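Side-chain contact in type-2 ice-structuring protein (Brachyopsis rostratus, PDB 2ZIB), which binds to ice crystals and inhibits their growth, protecting the fish's blood from freezing in subzero sea water: residues R20-E25 and L55-I60. Residues are numbered along the deposited sequence; the frame is centred on the assembly and turned at random.
Sequences RCFYSE and LYIKDI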
ATOM      1  N   ARG A  20      -3.750  -9.628   9.446  1.00 10.41           N
ATOM      2  CA  ARG A  20      -2.888  -9.462   8.260  1.00  9.61           C
ATOM      3  C   ARG A  20      -1.416  -9.436   8.629  1.00  9.60           C
ATOM      4  O   ARG A  20      -1.043  -9.061   9.756  1.00 10.51           O
ATOM      5  CB  ARG A  20      -3.302  -8.168   7.535  1.00 10.76           C
ATOM      6  CG  ARG A  20      -4.771  -8.158   7.091  1.00 11.71           C
ATOM      7  CD  ARG A  20      -5.176  -6.791   6.564  1.00 12.58           C
ATOM      8  NE  ARG A  20      -4.597  -6.547   5.252  1.00 12.93           N
ATOM      9  CZ  ARG A  20      -4.574  -5.330   4.680  1.00 12.52           C
ATOM     10  NH1 ARG A  20      -4.953  -4.246   5.347  1.00 12.07           N
ATOM     11  NH2 ARG A  20      -4.089  -5.215   3.443  1.00 14.13           N
ATOM     12  N   CYS A  21      -0.595  -9.780   7.628  1.00  8.63           N
ATOM     13  CA  CYS A  21       0.862  -9.725   7.732  1.00  9.07           C
ATOM     14  C   CYS A  21       1.397  -8.728   6.729  1.00  8.45           C
ATOM     15  O   CYS A  21       0.882  -8.650   5.599  1.00  8.76           O
ATOM     16  CB  CYS A  21       1.472 -11.108   7.419  1.00  9.91           C
ATOM     17  SG  CYS A  21       1.006 -12.354   8.607  1.00 10.17           S
ATOM     18  N   PHE A  22       2.403  -7.958   7.158  1.00  7.93           N
ATOM     19  CA  PHE A  22       2.946  -6.853   6.356  1.00  8.12           C
ATOM     20  C   PHE A  22       4.430  -7.060   6.120  1.00  8.34           C
ATOM     21  O   PHE A  22       5.158  -7.525   6.996  1.00  9.05           O
ATOM     22  CB  PHE A  22       2.677  -5.530   7.071  1.00  9.46           C
ATOM     23  CG  PHE A  22       1.214  -5.212   7.149  1.00  9.07           C
ATOM     24  CD1 PHE A  22       0.413  -5.748   8.176  1.00 10.31           C
ATOM     25  CD2 PHE A  22       0.602  -4.429   6.169  1.00  9.81           C
ATOM     26  CE1 PHE A  22      -0.943  -5.487   8.228  1.00 11.10           C
ATOM     27  CE2 PHE A  22      -0.793  -4.162   6.205  1.00 10.36           C
ATOM     28  CZ  PHE A  22      -1.553  -4.683   7.248  1.00 10.46           C
ATOM     29  N   TYR A  23       4.876  -6.693   4.934  1.00  7.65           N
ATOM     30  CA  TYR A  23       6.287  -6.772   4.543  1.00  8.27           C
ATOM     31  C   TYR A  23       6.792  -5.443   4.046  1.00  7.80           C
ATOM     32  O   TYR A  23       6.241  -4.899   3.101  1.00  8.91           O
ATOM     33  CB  TYR A  23       6.440  -7.822   3.436  1.00  9.24           C
ATOM     34  CG  TYR A  23       7.902  -8.008   3.074  1.00  9.38           C
ATOM     35  CD1 TYR A  23       8.725  -8.737   3.910  1.00 13.20           C
ATOM     36  CD2 TYR A  23       8.453  -7.426   1.950  1.00 10.16           C
ATOM     37  CE1 TYR A  23      10.076  -8.896   3.620  1.00 15.11           C
ATOM     38  CE2 TYR A  23       9.816  -7.551   1.620  1.00 11.38           C
ATOM     39  CZ  TYR A  23      10.614  -8.278   2.488  1.00 13.30           C
ATOM     40  OH  TYR A  23      11.954  -8.438   2.230  1.00 19.29           O
ATOM     41  N   SER A  24       7.855  -4.957   4.679  1.00  8.51           N
ATOM     42  CA  SER A  24       8.464  -3.708   4.272  1.00  8.68           C
ATOM     43  C   SER A  24       9.570  -4.011   3.264  1.00  8.94           C
ATOM     44  O   SER A  24      10.582  -4.592   3.634  1.00 10.44           O
ATOM     45  CB  SER A  24       8.978  -2.961   5.514  1.00 10.26           C
ATOM     46  OG  SER A  24       9.592  -1.769   5.098  1.00 12.67           O
ATOM     47  N   GLU A  25       9.330  -3.643   2.000  1.00  8.06           N
ATOM     48  CA  GLU A  25      10.289  -3.818   0.926  1.00  8.65           C
ATOM     49  C   GLU A  25      11.117  -2.544   0.797  1.00  8.87           C
ATOM     50  O   GLU A  25      10.646  -1.501   0.301  1.00  8.11           O
ATOM     51  CB  GLU A  25       9.562  -4.106  -0.395  1.00  8.20           C
ATOM     52  CG  GLU A  25      10.500  -4.209  -1.603  1.00  9.05           C
ATOM     53  CD  GLU A  25      11.555  -5.272  -1.417  1.00  9.54           C
ATOM     54  OE1 GLU A  25      11.226  -6.476  -1.552  1.00  9.99           O
ATOM     55  OE2 GLU A  25      12.713  -4.917  -1.113  1.00 12.45           O
ATOM     56  N   LEU A  55      -1.994   4.052  10.625  1.00 13.87           N
ATOM     57  CA  LEU A  55      -1.009   4.338  11.647  1.00 13.08           C
ATOM     58  C   LEU A  55      -0.071   3.152  11.891  1.00 13.84           C
ATOM     59  O   LEU A  55       1.120   3.339  12.137  1.00 14.05           O
ATOM     60  CB  LEU A  55      -1.717   4.752  12.959  1.00 15.10           C
ATOM     61  CG  LEU A  55      -2.481   6.091  12.909  1.00 13.95           C
ATOM     62  CD1 LEU A  55      -3.278   6.274  14.252  1.00 15.41           C
ATOM     63  CD2 LEU A  55      -1.520   7.300  12.620  1.00 17.32           C
ATOM     64  N   TYR A  56      -0.592   1.926  11.822  1.00 13.04           N
ATOM     65  CA  TYR A  56       0.312   0.780  11.937  1.00 14.53           C
ATOM     66  C   TYR A  56       1.367   0.778  10.810  1.00 14.26           C
ATOM     67  O   TYR A  56       2.557   0.554  11.037  1.00 14.60           O
ATOM     68  CB  TYR A  56      -0.493  -0.534  11.856  1.00 15.09           C
ATOM     69  CG  TYR A  56       0.423  -1.740  11.857  1.00 14.00           C
ATOM     70  CD1 TYR A  56       0.958  -2.207  13.067  1.00 16.54           C
ATOM     71  CD2 TYR A  56       0.777  -2.406  10.685  1.00 13.98           C
ATOM     72  CE1 TYR A  56       1.855  -3.299  13.115  1.00 17.32           C
ATOM     73  CE2 TYR A  56       1.663  -3.483  10.715  1.00 14.43           C
ATOM     74  CZ  TYR A  56       2.183  -3.935  11.916  1.00 16.34           C
ATOM     75  OH  TYR A  56       3.043  -5.015  11.926  1.00 18.61           O
ATOM     76  N   ILE A  57       0.916   0.982   9.583  1.00 14.27           N
ATOM     77  CA  ILE A  57       1.832   0.966   8.442  1.00 14.64           C
ATOM     78  C   ILE A  57       2.788   2.148   8.511  1.00 15.37           C
ATOM     79  O   ILE A  57       3.994   1.983   8.276  1.00 14.99           O
ATOM     80  CB  ILE A  57       1.042   0.910   7.096  1.00 13.76           C
ATOM     81  CG1 ILE A  57       0.281  -0.429   6.951  1.00 14.13           C
ATOM     82  CG2 ILE A  57       1.969   1.143   5.920  1.00 14.95           C
ATOM     83  CD1 ILE A  57      -0.840  -0.432   5.877  1.00 17.83           C
ATOM     84  N   LYS A  58       2.274   3.331   8.879  1.00 14.66           N
ATOM     85  CA  LYS A  58       3.125   4.504   9.071  1.00 16.33           C
ATOM     86  C   LYS A  58       4.282   4.153   9.970  1.00 16.62           C
ATOM     87  O   LYS A  58       5.409   4.528   9.719  1.00 16.94           O
ATOM     88  CB  LYS A  58       2.286   5.614   9.694  1.00 15.80           C
ATOM     89  CG  LYS A  58       3.099   6.774  10.262  1.00 16.28           C
ATOM     90  CD  LYS A  58       2.235   7.703  11.106  1.00 18.19           C
ATOM     91  CE  LYS A  58       3.062   8.713  11.878  1.00 19.57           C
ATOM     92  NZ  LYS A  58       2.305   9.173  13.080  1.00 21.20           N
ATOM     93  N   ASP A  59       3.999   3.406  11.044  1.00 16.19           N
ATOM     94  CA  ASP A  59       5.043   3.108  12.009  1.00 18.44           C
ATOM     95  C   ASP A  59       6.047   2.087  11.541  1.00 19.13           C
ATOM     96  O   ASP A  59       7.147   2.021  12.078  1.00 21.31           O
ATOM     97  CB  ASP A  59       4.414   2.659  13.325  1.00 19.12           C
ATOM     98  CG  ASP A  59       3.642   3.778  14.018  1.00 21.65           C
ATOM     99  OD1 ASP A  59       3.766   4.989  13.649  1.00 23.48           O
ATOM    100  OD2 ASP A  59       2.839   3.519  14.938  1.00 24.30           O
ATOM    101  N   ILE A  60       5.733   1.334  10.495  1.00 19.67           N
ATOM    102  CA  ILE A  60       6.698   0.367   9.978  1.00 21.62           C
ATOM    103  C   ILE A  60       7.711   1.003   9.048  1.00 21.72           C
ATOM    104  O   ILE A  60       8.893   0.656   9.085  1.00 22.65           O
ATOM    105  CB  ILE A  60       5.942  -0.805   9.258  1.00 23.20           C
ATOM    106  CG1 ILE A  60       5.316  -1.748  10.285  1.00 26.96           C
ATOM    107  CG2 ILE A  60       6.882  -1.539   8.225  1.00 22.79           C
ATOM    108  CD1 ILE A  60       6.125  -1.896  11.544  1.00 30.65           C
TER
HETATM  109  O   HOH W   1      10.692  -0.902   7.331  1.00 31.74           O
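Phe22, on the strand 20-26, meets Tyr56 and Ile57 of the helix 51-60 with its ring. With CG beside the backbone N (chi1 -66°), this ring swings back toward Arg20, whose guanidinium has Phe22 CZ over one face and whose NH1 forms a salt bridge to Glu53 in the same helix. Tyr56 brings CD2 over one face of Phe22, near the rim, and its CE2 comes closest, 3.6 Å from Phe22 CD1. The two rings are inclined at 54°, with centroids 5.4 Å apart, an oblique pair that is neither stacked nor T-shaped. The Tyr56 hydroxyl reaches past this pair to hydrogen-bond Thr15 on the neighbouring strand 15-17. On the CD2-CE2 side of Phe22, the CG1-CD1 arm of Ile57 crosses at about a right angle, Ile57 CD1 lying 3.7 Å from Phe22 CE2. Two residues further along, Ser24 CB packs 3.7 Å from Ile60 CG2. One water lies 2.6 Å from Ser24 OG and donates a hydrogen bond of 3.0 Å to Ile60 O. Between residues 20-25 and 55-60 of this C-type lectin fold, direct contact is thus apolar and centred on Phe22, with water bridging the polar atoms at the Ser24 end; beyond it, the Arg20-Glu53 and Tyr56-Thr15 pairs add direct polar ties between helix and sheet.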